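Local structure of N-acetyl-beta-D glucosaminidase (Rhizomucor miehei CAU432, 4ZM6) at residues G659-D662 and Q666-K669; V627-H632 and S675-R680; K669-F674 and S852-H857; A555-I560 and R655-V660. The protein probably hydrolyses terminal N-acetyl-beta-D-glucosamine residues with its glycoside hydrolase family 3 region and transfers acetyl groups from acetyl-CoA to glucosamine with its GCN5-related region. All blocks are in the same frame, centred on the assembly; numbering follows the deposited sequence. Where two conformers were deposited one is given.

Interaction 1. Residues G659-D662 and Q666-K669. With ACO (acetyl coenzyme *a), chain C.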
# COMPACT_ATOMS: atom_id res chain seq x y z
N GLY A 659 -14.33 28.67 -1.62
CA GLY A 659 -13.50 28.96 -0.47
C GLY A 659 -14.30 28.57 0.75
O GLY A 659 -15.10 27.63 0.68
N VAL A 660 -14.13 29.29 1.85
CA VAL A 660 -14.85 28.97 3.07
C VAL A 660 -15.99 29.96 3.26
O VAL A 660 -15.76 31.17 3.32
CB VAL A 660 -13.94 28.98 4.31
CG1 VAL A 660 -14.71 28.55 5.55
CG2 VAL A 660 -12.73 28.08 4.09
N PRO A 661 -17.23 29.46 3.35
CA PRO A 661 -18.38 30.33 3.60
C PRO A 661 -18.12 31.32 4.73
O PRO A 661 -17.34 31.02 5.65
CB PRO A 661 -19.48 29.34 4.01
CG PRO A 661 -19.12 28.08 3.31
CD PRO A 661 -17.63 28.06 3.15
N ASP A 662 -18.75 32.49 4.65
CA ASP A 662 -18.53 33.57 5.61
C ASP A 662 -19.79 34.05 6.34
O ASP A 662 -19.69 34.78 7.32
CB ASP A 662 -17.89 34.75 4.88
CG ASP A 662 -17.33 35.78 5.83
OD1 ASP A 662 -16.38 35.46 6.56
OD2 ASP A 662 -17.86 36.91 5.84
N GLN A 666 -20.59 29.15 12.46
CA GLN A 666 -19.91 27.85 12.34
C GLN A 666 -18.92 27.84 11.17
O GLN A 666 -17.86 27.20 11.25
CB GLN A 666 -20.92 26.71 12.20
N SER A 667 -19.25 28.55 10.10
CA SER A 667 -18.35 28.66 8.95
C SER A 667 -17.13 29.54 9.25
O SER A 667 -16.01 29.15 8.94
CB SER A 667 -19.09 29.19 7.73
OG SER A 667 -20.01 28.23 7.25
N ARG A 668 -17.35 30.71 9.82
CA ARG A 668 -16.24 31.59 10.20
C ARG A 668 -15.32 30.90 11.21
O ARG A 668 -14.10 31.03 11.14
CB ARG A 668 -16.74 32.93 10.75
CG ARG A 668 -17.00 33.98 9.67
CD ARG A 668 -17.78 35.18 10.19
NE ARG A 668 -19.16 34.83 10.52
CZ ARG A 668 -20.08 35.69 10.96
NH1 ARG A 668 -19.78 36.97 11.13
NH2 ARG A 668 -21.31 35.26 11.23
N LYS A 669 -15.92 30.14 12.12
CA LYS A 669 -15.16 29.30 13.05
C LYS A 669 -14.26 28.30 12.30
O LYS A 669 -13.11 28.10 12.67
CB LYS A 669 -16.11 28.56 13.98
CG LYS A 669 -15.44 27.90 15.17
CD LYS A 669 -16.46 27.37 16.18
CE LYS A 669 -17.36 28.48 16.72
NZ LYS A 669 -18.05 28.10 17.99
N1A ACO C . -9.77 17.95 24.00
C2A ACO C . -9.86 19.30 24.05
N3A ACO C . -9.90 20.08 22.95
C4A ACO C . -9.87 19.54 21.70
C5A ACO C . -9.77 18.08 21.57
C6A ACO C . -9.72 17.28 22.82
N6A ACO C . -9.64 15.93 22.77
N7A ACO C . -9.74 17.81 20.27
C8A ACO C . -9.82 18.99 19.60
N9A ACO C . -9.89 20.03 20.46
C1B ACO C . -9.99 21.46 20.06
C2B ACO C . -8.62 22.14 20.01
O2B ACO C . -8.68 23.41 20.68
C3B ACO C . -8.27 22.28 18.54
O3B ACO C . -7.57 23.49 18.20
P3B ACO C . -8.17 25.00 18.12
O7A ACO C . -8.72 25.12 16.72
O8A ACO C . -9.17 25.11 19.25
O9A ACO C . -6.94 25.84 18.34
C4B ACO C . -9.61 22.13 17.82
O4B ACO C . -10.55 21.56 18.75
C5B ACO C . -9.48 21.26 16.58
O5B ACO C . -10.74 20.65 16.34
P1A ACO C . -10.87 19.15 15.78
O1A ACO C . -11.65 18.36 16.81
O2A ACO C . -9.56 18.62 15.27
O3A ACO C . -11.79 19.54 14.52
P2A ACO C . -13.34 19.16 14.48
O4A ACO C . -13.45 17.66 14.62
O5A ACO C . -14.10 20.04 15.44
O6A ACO C . -13.69 19.60 12.98
CBP ACO C . -14.44 21.36 11.49
CCP ACO C . -13.44 20.94 12.55
CDP ACO C . -14.29 20.47 10.26
CEP ACO C . -14.14 22.80 11.09
CAP ACO C . -15.83 21.23 12.11
OAP ACO C . -16.06 22.33 12.99
C9P ACO C . -16.94 21.16 11.09
O9P ACO C . -17.35 20.06 10.75
N8P ACO C . -17.45 22.30 10.62
C7P ACO C . -18.55 22.27 9.68
C6P ACO C . -18.78 23.61 9.01
C5P ACO C . -17.71 24.04 8.02
O5P ACO C . -17.61 25.25 7.86
N4P ACO C . -16.96 23.16 7.34
C3P ACO C . -15.98 23.58 6.34
C2P ACO C . -16.56 23.65 4.92
S1P ACO C . -15.60 24.64 3.81
C ACO C . -14.50 23.59 3.14
O ACO C . -14.45 22.43 3.52
CH3 ACO C . -13.60 24.12 2.07

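Interaction 2. Residues V627-H632 and S675-R680. With ACO (acetyl coenzyme *a), chain C.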
# COMPACT_ATOMS: atom_id res chain seq x y z
N VAL A 627 -11.36 14.73 15.23
CA VAL A 627 -11.77 14.03 14.01
C VAL A 627 -11.47 14.87 12.78
O VAL A 627 -10.94 14.37 11.79
CB VAL A 627 -13.26 13.66 14.02
CG1 VAL A 627 -13.68 13.06 12.69
CG2 VAL A 627 -13.57 12.71 15.17
N GLY A 628 -11.82 16.15 12.85
CA GLY A 628 -11.51 17.08 11.76
C GLY A 628 -10.03 17.04 11.41
O GLY A 628 -9.66 17.03 10.24
N THR A 629 -9.21 16.98 12.45
CA THR A 629 -7.76 16.98 12.30
C THR A 629 -7.26 15.67 11.67
O THR A 629 -6.39 15.70 10.81
CB THR A 629 -7.08 17.25 13.65
OG1 THR A 629 -7.35 18.60 14.03
CG2 THR A 629 -5.57 17.03 13.58
N LEU A 630 -7.82 14.55 12.11
CA LEU A 630 -7.52 13.26 11.47
C LEU A 630 -7.71 13.31 9.97
O LEU A 630 -6.78 13.00 9.21
CB LEU A 630 -8.41 12.15 12.03
CG LEU A 630 -7.73 11.21 13.01
CD1 LEU A 630 -7.36 11.93 14.30
CD2 LEU A 630 -8.65 10.04 13.30
N LEU A 631 -8.91 13.71 9.56
CA LEU A 631 -9.30 13.74 8.15
C LEU A 631 -8.47 14.74 7.38
O LEU A 631 -8.03 14.47 6.27
CB LEU A 631 -10.79 14.09 8.02
CG LEU A 631 -11.77 13.04 8.55
CD1 LEU A 631 -13.18 13.58 8.61
CD2 LEU A 631 -11.71 11.77 7.72
N HIS A 632 -8.29 15.91 7.98
CA HIS A 632 -7.50 16.99 7.39
C HIS A 632 -6.07 16.54 7.07
O HIS A 632 -5.54 16.83 6.00
CB HIS A 632 -7.50 18.17 8.35
CG HIS A 632 -6.64 19.31 7.92
ND1 HIS A 632 -5.27 19.29 8.05
CD2 HIS A 632 -6.95 20.51 7.40
CE1 HIS A 632 -4.77 20.42 7.60
NE2 HIS A 632 -5.77 21.18 7.20
N SER A 675 -6.82 28.40 9.21
CA SER A 675 -5.66 29.29 9.32
C SER A 675 -4.72 28.82 10.43
O SER A 675 -3.50 28.82 10.26
CB SER A 675 -6.06 30.74 9.55
OG SER A 675 -7.19 30.82 10.40
N LYS A 676 -5.30 28.36 11.54
CA LYS A 676 -4.53 27.84 12.67
C LYS A 676 -3.67 26.62 12.32
O LYS A 676 -2.65 26.38 12.98
CB LYS A 676 -5.48 27.48 13.81
CG LYS A 676 -4.81 27.36 15.16
CD LYS A 676 -5.70 27.94 16.24
CE LYS A 676 -5.01 27.94 17.59
NZ LYS A 676 -4.63 26.57 18.03
N LYS A 677 -4.07 25.85 11.31
CA LYS A 677 -3.29 24.71 10.81
C LYS A 677 -2.21 25.16 9.83
O LYS A 677 -1.32 24.37 9.49
CB LYS A 677 -4.19 23.70 10.10
CG LYS A 677 -5.27 23.08 10.96
CD LYS A 677 -4.79 21.87 11.72
CE LYS A 677 -5.92 21.24 12.52
NZ LYS A 677 -5.42 20.50 13.70
N GLY A 678 -2.29 26.39 9.35
CA GLY A 678 -1.26 26.95 8.46
C GLY A 678 -1.74 27.48 7.12
O GLY A 678 -0.95 28.02 6.36
N TRP A 679 -3.03 27.32 6.83
CA TRP A 679 -3.60 27.83 5.58
C TRP A 679 -3.54 29.35 5.55
O TRP A 679 -3.90 29.99 6.53
CB TRP A 679 -5.06 27.39 5.41
CG TRP A 679 -5.24 25.93 5.10
CD1 TRP A 679 -5.37 24.90 5.98
CD2 TRP A 679 -5.32 25.34 3.79
NE1 TRP A 679 -5.52 23.72 5.32
CE2 TRP A 679 -5.50 23.95 3.97
CE3 TRP A 679 -5.26 25.84 2.49
CZ2 TRP A 679 -5.62 23.06 2.91
CZ3 TRP A 679 -5.38 24.96 1.43
CH2 TRP A 679 -5.55 23.58 1.65
N ARG A 680 -3.10 29.91 4.43
CA ARG A 680 -3.04 31.35 4.25
C ARG A 680 -4.36 31.90 3.66
O ARG A 680 -4.56 31.89 2.44
CB ARG A 680 -1.85 31.72 3.35
N1A ACO C . -9.77 17.95 24.00
C2A ACO C . -9.86 19.30 24.05
N3A ACO C . -9.90 20.08 22.95
C4A ACO C . -9.87 19.54 21.70
C5A ACO C . -9.77 18.08 21.57
C6A ACO C . -9.72 17.28 22.82
N6A ACO C . -9.64 15.93 22.77
N7A ACO C . -9.74 17.81 20.27
C8A ACO C . -9.82 18.99 19.60
N9A ACO C . -9.89 20.03 20.46
C1B ACO C . -9.99 21.46 20.06
C2B ACO C . -8.62 22.14 20.01
O2B ACO C . -8.68 23.41 20.68
C3B ACO C . -8.27 22.28 18.54
O3B ACO C . -7.57 23.49 18.20
P3B ACO C . -8.17 25.00 18.12
O7A ACO C . -8.72 25.12 16.72
O8A ACO C . -9.17 25.11 19.25
O9A ACO C . -6.94 25.84 18.34
C4B ACO C . -9.61 22.13 17.82
O4B ACO C . -10.55 21.56 18.75
C5B ACO C . -9.48 21.26 16.58
O5B ACO C . -10.74 20.65 16.34
P1A ACO C . -10.87 19.15 15.78
O1A ACO C . -11.65 18.36 16.81
O2A ACO C . -9.56 18.62 15.27
O3A ACO C . -11.79 19.54 14.52
P2A ACO C . -13.34 19.16 14.48
O4A ACO C . -13.45 17.66 14.62
O5A ACO C . -14.10 20.04 15.44
O6A ACO C . -13.69 19.60 12.98
CBP ACO C . -14.44 21.36 11.49
CCP ACO C . -13.44 20.94 12.55
CDP ACO C . -14.29 20.47 10.26
CEP ACO C . -14.14 22.80 11.09
CAP ACO C . -15.83 21.23 12.11
OAP ACO C . -16.06 22.33 12.99
C9P ACO C . -16.94 21.16 11.09
O9P ACO C . -17.35 20.06 10.75
N8P ACO C . -17.45 22.30 10.62
C7P ACO C . -18.55 22.27 9.68
C6P ACO C . -18.78 23.61 9.01
C5P ACO C . -17.71 24.04 8.02
O5P ACO C . -17.61 25.25 7.86
N4P ACO C . -16.96 23.16 7.34
C3P ACO C . -15.98 23.58 6.34
C2P ACO C . -16.56 23.65 4.92
S1P ACO C . -15.60 24.64 3.81
C ACO C . -14.50 23.59 3.14
O ACO C . -14.45 22.43 3.52
CH3 ACO C . -13.60 24.12 2.07

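Interaction 3. Residues K669-F674 and S852-H857. With ACO (acetyl coenzyme *a), chain C.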
# COMPACT_ATOMS: atom_id res chain seq x y z
N LYS A 669 -15.92 30.14 12.12
CA LYS A 669 -15.16 29.30 13.05
C LYS A 669 -14.26 28.30 12.30
O LYS A 669 -13.11 28.10 12.67
CB LYS A 669 -16.11 28.56 13.98
CG LYS A 669 -15.44 27.90 15.17
CD LYS A 669 -16.46 27.37 16.18
CE LYS A 669 -17.36 28.48 16.72
NZ LYS A 669 -18.05 28.10 17.99
N ALA A 670 -14.81 27.69 11.25
CA ALA A 670 -14.04 26.77 10.40
C ALA A 670 -12.91 27.48 9.65
O ALA A 670 -11.93 26.85 9.28
CB ALA A 670 -14.95 26.04 9.43
N GLN A 671 -13.05 28.78 9.40
CA GLN A 671 -11.97 29.55 8.80
C GLN A 671 -10.78 29.65 9.75
O GLN A 671 -9.63 29.53 9.34
CB GLN A 671 -12.43 30.96 8.44
CG GLN A 671 -13.50 31.03 7.36
CD GLN A 671 -13.92 32.45 7.06
OE1 GLN A 671 -15.06 32.71 6.66
NE2 GLN A 671 -13.01 33.38 7.25
N ALA A 672 -11.08 29.89 11.03
CA ALA A 672 -10.05 29.92 12.06
C ALA A 672 -9.37 28.55 12.20
O ALA A 672 -8.16 28.47 12.36
CB ALA A 672 -10.64 30.36 13.39
N PHE A 673 -10.17 27.49 12.13
CA PHE A 673 -9.63 26.13 12.17
C PHE A 673 -8.53 25.97 11.13
O PHE A 673 -7.43 25.50 11.44
CB PHE A 673 -10.75 25.11 11.94
CG PHE A 673 -10.25 23.70 11.77
CD1 PHE A 673 -9.90 23.22 10.52
CD2 PHE A 673 -10.13 22.85 12.86
CE1 PHE A 673 -9.45 21.93 10.36
CE2 PHE A 673 -9.67 21.56 12.71
CZ PHE A 673 -9.33 21.09 11.46
N PHE A 674 -8.82 26.39 9.90
CA PHE A 674 -7.90 26.22 8.77
C PHE A 674 -6.66 27.12 8.85
O PHE A 674 -5.56 26.65 8.59
CB PHE A 674 -8.61 26.42 7.43
CG PHE A 674 -9.56 25.29 7.07
CD1 PHE A 674 -9.10 23.99 6.97
CD2 PHE A 674 -10.89 25.54 6.82
CE1 PHE A 674 -9.96 22.95 6.64
CE2 PHE A 674 -11.76 24.51 6.49
CZ PHE A 674 -11.29 23.21 6.40
N SER A 852 -21.15 34.89 0.54
CA SER A 852 -19.73 35.28 0.45
C SER A 852 -18.81 34.20 1.00
O SER A 852 -19.18 33.44 1.89
CB SER A 852 -19.49 36.60 1.19
OG SER A 852 -20.37 37.62 0.72
N TYR A 853 -17.60 34.13 0.45
CA TYR A 853 -16.59 33.16 0.87
C TYR A 853 -15.23 33.83 1.02
O TYR A 853 -14.93 34.81 0.35
CB TYR A 853 -16.46 32.02 -0.14
CG TYR A 853 -17.78 31.50 -0.67
CD1 TYR A 853 -18.37 32.07 -1.78
CD2 TYR A 853 -18.43 30.43 -0.06
CE1 TYR A 853 -19.57 31.60 -2.28
CE2 TYR A 853 -19.63 29.95 -0.56
CZ TYR A 853 -20.20 30.55 -1.66
OH TYR A 853 -21.39 30.09 -2.17
N ARG A 854 -14.39 33.28 1.90
CA ARG A 854 -13.00 33.70 2.00
C ARG A 854 -12.11 32.58 1.48
O ARG A 854 -12.13 31.48 2.02
CB ARG A 854 -12.63 34.02 3.44
CG ARG A 854 -11.19 34.48 3.63
CD ARG A 854 -10.86 34.68 5.10
NE ARG A 854 -11.83 35.57 5.74
CZ ARG A 854 -11.84 36.89 5.62
NH1 ARG A 854 -10.94 37.52 4.86
NH2 ARG A 854 -12.78 37.60 6.24
N LEU A 855 -11.34 32.87 0.44
CA LEU A 855 -10.46 31.88 -0.14
C LEU A 855 -9.31 31.57 0.81
O LEU A 855 -8.99 32.37 1.69
CB LEU A 855 -9.90 32.36 -1.48
CG LEU A 855 -10.92 32.73 -2.56
CD1 LEU A 855 -10.21 32.88 -3.91
CD2 LEU A 855 -12.05 31.71 -2.65
N GLY A 856 -8.72 30.39 0.63
CA GLY A 856 -7.55 29.97 1.39
C GLY A 856 -6.68 29.13 0.47
O GLY A 856 -7.20 28.43 -0.40
N HIS A 857 -5.37 29.21 0.67
CA HIS A 857 -4.43 28.44 -0.14
C HIS A 857 -3.22 28.07 0.70
O HIS A 857 -3.12 28.48 1.86
CB HIS A 857 -4.00 29.24 -1.37
CG HIS A 857 -3.05 30.36 -1.06
ND1 HIS A 857 -3.48 31.61 -0.67
CD2 HIS A 857 -1.70 30.41 -1.07
CE1 HIS A 857 -2.43 32.38 -0.45
NE2 HIS A 857 -1.33 31.68 -0.69
N1A ACO C . -9.77 17.95 24.00
C2A ACO C . -9.86 19.30 24.05
N3A ACO C . -9.90 20.08 22.95
C4A ACO C . -9.87 19.54 21.70
C5A ACO C . -9.77 18.08 21.57
C6A ACO C . -9.72 17.28 22.82
N6A ACO C . -9.64 15.93 22.77
N7A ACO C . -9.74 17.81 20.27
C8A ACO C . -9.82 18.99 19.60
N9A ACO C . -9.89 20.03 20.46
C1B ACO C . -9.99 21.46 20.06
C2B ACO C . -8.62 22.14 20.01
O2B ACO C . -8.68 23.41 20.68
C3B ACO C . -8.27 22.28 18.54
O3B ACO C . -7.57 23.49 18.20
P3B ACO C . -8.17 25.00 18.12
O7A ACO C . -8.72 25.12 16.72
O8A ACO C . -9.17 25.11 19.25
O9A ACO C . -6.94 25.84 18.34
C4B ACO C . -9.61 22.13 17.82
O4B ACO C . -10.55 21.56 18.75
C5B ACO C . -9.48 21.26 16.58
O5B ACO C . -10.74 20.65 16.34
P1A ACO C . -10.87 19.15 15.78
O1A ACO C . -11.65 18.36 16.81
O2A ACO C . -9.56 18.62 15.27
O3A ACO C . -11.79 19.54 14.52
P2A ACO C . -13.34 19.16 14.48
O4A ACO C . -13.45 17.66 14.62
O5A ACO C . -14.10 20.04 15.44
O6A ACO C . -13.69 19.60 12.98
CBP ACO C . -14.44 21.36 11.49
CCP ACO C . -13.44 20.94 12.55
CDP ACO C . -14.29 20.47 10.26
CEP ACO C . -14.14 22.80 11.09
CAP ACO C . -15.83 21.23 12.11
OAP ACO C . -16.06 22.33 12.99
C9P ACO C . -16.94 21.16 11.09
O9P ACO C . -17.35 20.06 10.75
N8P ACO C . -17.45 22.30 10.62
C7P ACO C . -18.55 22.27 9.68
C6P ACO C . -18.78 23.61 9.01
C5P ACO C . -17.71 24.04 8.02
O5P ACO C . -17.61 25.25 7.86
N4P ACO C . -16.96 23.16 7.34
C3P ACO C . -15.98 23.58 6.34
C2P ACO C . -16.56 23.65 4.92
S1P ACO C . -15.60 24.64 3.81
C ACO C . -14.50 23.59 3.14
O ACO C . -14.45 22.43 3.52
CH3 ACO C . -13.60 24.12 2.07

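Interaction 4. Residues A555-I560 and R655-V660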
# COMPACT_ATOMS: atom_id res chain seq x y z
N ALA A 555 -26.82 12.68 4.91
CA ALA A 555 -27.40 13.04 6.21
C ALA A 555 -26.50 13.99 6.99
O ALA A 555 -26.98 14.92 7.63
CB ALA A 555 -27.68 11.80 7.03
N MET A 556 -25.20 13.75 6.93
CA MET A 556 -24.24 14.62 7.60
C MET A 556 -24.29 16.04 7.03
O MET A 556 -24.18 17.01 7.78
CB MET A 556 -22.82 14.04 7.49
CG MET A 556 -21.84 14.59 8.52
SD MET A 556 -20.15 14.05 8.21
CE MET A 556 -20.25 12.34 8.73
N TRP A 557 -24.47 16.15 5.71
CA TRP A 557 -24.53 17.46 5.07
C TRP A 557 -25.73 18.25 5.54
O TRP A 557 -25.63 19.44 5.82
CB TRP A 557 -24.55 17.36 3.54
CG TRP A 557 -24.70 18.70 2.89
CD1 TRP A 557 -25.85 19.45 2.81
CD2 TRP A 557 -23.68 19.47 2.25
NE1 TRP A 557 -25.60 20.63 2.16
CE2 TRP A 557 -24.27 20.67 1.80
CE3 TRP A 557 -22.32 19.26 2.01
CZ2 TRP A 557 -23.56 21.65 1.13
CZ3 TRP A 557 -21.60 20.24 1.33
CH2 TRP A 557 -22.23 21.42 0.90
N ASP A 558 -26.89 17.59 5.59
CA ASP A 558 -28.11 18.28 5.98
C ASP A 558 -28.00 18.69 7.43
O ASP A 558 -28.41 19.78 7.81
CB ASP A 558 -29.33 17.38 5.78
CG ASP A 558 -30.63 18.14 5.94
OD1 ASP A 558 -30.83 19.14 5.22
OD2 ASP A 558 -31.45 17.74 6.79
N ASP A 559 -27.42 17.81 8.24
CA ASP A 559 -27.22 18.07 9.66
C ASP A 559 -26.36 19.32 9.91
O ASP A 559 -26.65 20.09 10.82
CB ASP A 559 -26.58 16.83 10.31
CG ASP A 559 -26.60 16.89 11.82
OD1 ASP A 559 -27.40 17.67 12.39
OD2 ASP A 559 -25.82 16.14 12.44
N ILE A 560 -25.33 19.52 9.09
CA ILE A 560 -24.36 20.61 9.27
C ILE A 560 -24.68 21.86 8.45
O ILE A 560 -24.56 22.97 8.97
CB ILE A 560 -22.94 20.12 8.89
CG1 ILE A 560 -22.47 19.09 9.90
CG2 ILE A 560 -21.96 21.29 8.79
CD1 ILE A 560 -21.20 18.37 9.51
N ARG A 655 -17.52 21.38 -7.46
CA ARG A 655 -17.39 22.24 -6.29
C ARG A 655 -18.64 22.32 -5.44
O ARG A 655 -19.74 22.47 -5.96
CB ARG A 655 -17.04 23.65 -6.77
CG ARG A 655 -17.23 24.75 -5.73
CD ARG A 655 -17.54 26.09 -6.37
NE ARG A 655 -16.77 26.32 -7.59
CZ ARG A 655 -16.93 27.38 -8.37
NH1 ARG A 655 -17.82 28.33 -8.07
NH2 ARG A 655 -16.19 27.50 -9.47
N PHE A 656 -18.45 22.24 -4.12
CA PHE A 656 -19.46 22.68 -3.16
C PHE A 656 -19.26 24.16 -2.86
O PHE A 656 -20.21 24.94 -2.92
CB PHE A 656 -19.34 21.91 -1.85
CG PHE A 656 -19.52 20.42 -2.00
CD1 PHE A 656 -20.78 19.88 -2.18
CD2 PHE A 656 -18.43 19.57 -1.91
CE1 PHE A 656 -20.95 18.51 -2.29
CE2 PHE A 656 -18.59 18.20 -2.02
CZ PHE A 656 -19.85 17.67 -2.21
N PHE A 657 -18.03 24.53 -2.52
CA PHE A 657 -17.65 25.91 -2.21
C PHE A 657 -16.31 26.26 -2.87
O PHE A 657 -15.44 25.39 -3.00
CB PHE A 657 -17.52 26.10 -0.70
CG PHE A 657 -18.73 25.65 0.09
CD1 PHE A 657 -19.99 26.19 -0.15
CD2 PHE A 657 -18.60 24.71 1.11
CE1 PHE A 657 -21.09 25.77 0.59
CE2 PHE A 657 -19.69 24.29 1.85
CZ PHE A 657 -20.94 24.83 1.59
N PRO A 658 -16.13 27.52 -3.30
CA PRO A 658 -14.87 27.98 -3.88
C PRO A 658 -13.85 28.36 -2.81
O PRO A 658 -12.65 28.40 -3.09
CB PRO A 658 -15.28 29.22 -4.65
CG PRO A 658 -16.39 29.79 -3.84
CD PRO A 658 -17.14 28.60 -3.29
N GLY A 659 -14.33 28.67 -1.62
CA GLY A 659 -13.50 28.96 -0.47
C GLY A 659 -14.30 28.57 0.75
O GLY A 659 -15.10 27.63 0.68
N VAL A 660 -14.13 29.29 1.85
CA VAL A 660 -14.85 28.97 3.07
C VAL A 660 -15.99 29.96 3.26
O VAL A 660 -15.76 31.17 3.32
CB VAL A 660 -13.94 28.98 4.31
CG1 VAL A 660 -14.71 28.55 5.55
CG2 VAL A 660 -12.73 28.08 4.09

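Interaction 1. Residues G659-D662 and Q666-K669
S667 packs against P661 where strand 660-661 passes the first turns of helix 665-677. Its CB lies 3.3 Å from P661 O. The proline ring stands alongside the serine, with P661 CB 3.5 Å from S667 OG. That hydroxyl is not bonded to the strand: it pairs with D664 OD1, in the short link between the two segments. V660 turns its CG1 branch to the helix backbone and stops 3.7 Å from S667 O.

One residue further on, D662 and R668 meet differently. D662 CB points away from the helix, but CG sits anti to the backbone N (chi1 -167°). This swings the carboxylate back, and OD1 touches R668 CG at 3.5 Å. The carboxylate and guanidinium planes are 57° apart. OD1 remains 4.9 Å from R668 NE, so no salt bridge forms. Instead the carbonyl O of D662 lies over one face of the guanidinium, and NE makes a weak hydrogen bond to D664 O.

Acetyl-CoA borders the same turn, where S667 CA is 3.7 Å from its pantetheine oxygen O5P. P661 CD comes near the sulfur S1P. The strand and helix here are thus held by apolar and carbonyl packing, while S667 OG and, weakly, R668 NE bond to D664 in the intervening turn. The opposite charges of D662 and R668 probably add only a loose attraction.

Interaction 2. Residues V627-H632 and S675-R680
T629 and K677 meet through one polar bond, K677 NZ to T629 OG1 at 2.7 Å. The same hydroxyl donates to O2A of the acetyl-CoA pyrophosphate, so T629 links the lysine to the phosphate. T629 N adds a weak bond to O2A. Next to it, G628 N gives a straighter bond to O4A, 2.8 Å long. K676 extends to the 3'-phosphate oxygen O9A, at a modelled distance too short to be trusted.

Further along the helix, H632 faces W679. W679 NE1 donates to H632 NE2 over 3.2 Å at 164°. The bond lies close to both ring planes, yet the planes stand at 83°, so the rings meet rim to rim. H632 CG is anti to the backbone N (chi1 175°), which carries the imidazole across to the indole. The K677 chain passes over one imidazole face, with CG 4.2 Å above the plane, toward the rim.

Around these groups, the end of the helix places W679. G678 ends helix 665-677 in a Schellman motif, with G678 N bonded to S675 O at 2.9 Å. The chain then turns so that W679 points back to the helix of H632. F674 meets the indole edge-to-face. G624, G626 and G628 belong to the glycine-rich Q/R-x-x-G-x-G/A motif of GNAT enzymes, whose backbone N-H groups cradle the pyrophosphate at a helix start. K677, relayed through T629, probably helps offset the pyrophosphate charge, while the W679 bond leaves H632 NE2 acting as an acceptor.

Interaction 3. Residues K669-F674 and S852-H857
The amide of Q671 lies at the edge of the R854 guanidinium, near its plane. Q671 NE2, as modelled, is 2.9 Å from R854 NE. The two planes are tilted 55° apart, and the side chains cross at about a right angle. Q671 comes from the helix with an extended chain. R854 leaves the strand extended and bends at chi3 (-53°), which brings its NE beside the amide. Its NH1 turns elsewhere, to D682 O, with a weaker bond to D683 O.

The rings of the same helix turn to the cofactor. CCP of acetyl-CoA lies 3.8 Å above one face of F673, toward its rim. F673 CE2 is 3.4 Å from the bridging oxygen O3A. F674 CD1 meets the F673 edge, and F673 CD1 in turn stands over a face of F674. The A670 methyl CB touches the pantetheine oxygen O5P at 3.2 Å.

Strand 847-857 belongs to the C-terminal acetyltransferase region, but it pairs with strand 660-661 of the first one. Q671 also packs on V660 and D662 there. Within 669-674, A670 and F673 give the cofactor an apolar surface, while Q671 turns to R854.

Interaction 4. Residues A555-I560 and R655-V660
W557 lies within helix 546-561, and F656 and F657 lie in the irregular loop between strands 646-649 and 660-661. The backbones stay far apart: the nearest CA atoms, those of W557 and F656, are 11.0 Å from each other. Only large side chains can bridge that distance. F657 is in an extended conformation and F656 is not. F656 starts out pointing at the helix, while F657 starts to one side and the end of its ring reaches the same indole.

W557 CG is anti to the backbone N (chi1 176°), which throws the indole out from the helix with its six-membered ring leading. W557 CZ3 touches F656 CD1 at 3.6 Å. The ring centroids there are 5.1 Å apart and the planes 36° apart, an oblique meeting. W557 CH2 touches F657 CZ at 3.7 Å. These planes are closer to parallel, at 21°, but slid so far that the rings barely overlap. F656 CB lies over the rim of one F657 face.

Other aromatics complete the cluster. F561 and W565 meet F657 edge-to-face, and L615 of the central sheet touches both W557 and F656. F657 also touches acetyl-CoA. The neighbouring R655 forms a salt bridge with D834, tying the loop to the C-terminal acetyltransferase region. The indole N-H is bonded to W565 O, so burial leaves it a partner. The contact itself is purely apolar, joining helix 546-561 to the loop beside the cofactor pocket.

How the interactions relate
Interactions 1, 2 and 3 all use helix 665-677, and each touches acetyl-CoA. Interaction 4 does not use this helix but also borders the cofactor, through I560 and F657. It shares G659 and V660 with interaction 1. Interactions 1, 2 and 4 are buried, although R668 is exposed; interaction 3 is only partly buried. Interactions 1 and 3 join directly, by probable backbone bonds V660 O to R854 N and D662 N to S852 O. Interactions 2 and 3 join likewise, through R680 N and H857 O. Interaction 2 is the polar one, with bonds at the phosphates and a W679-H632 bond behind them. Interaction 3 is one polar pair, Q671 and R854. Packing dominates interactions 1 and 4.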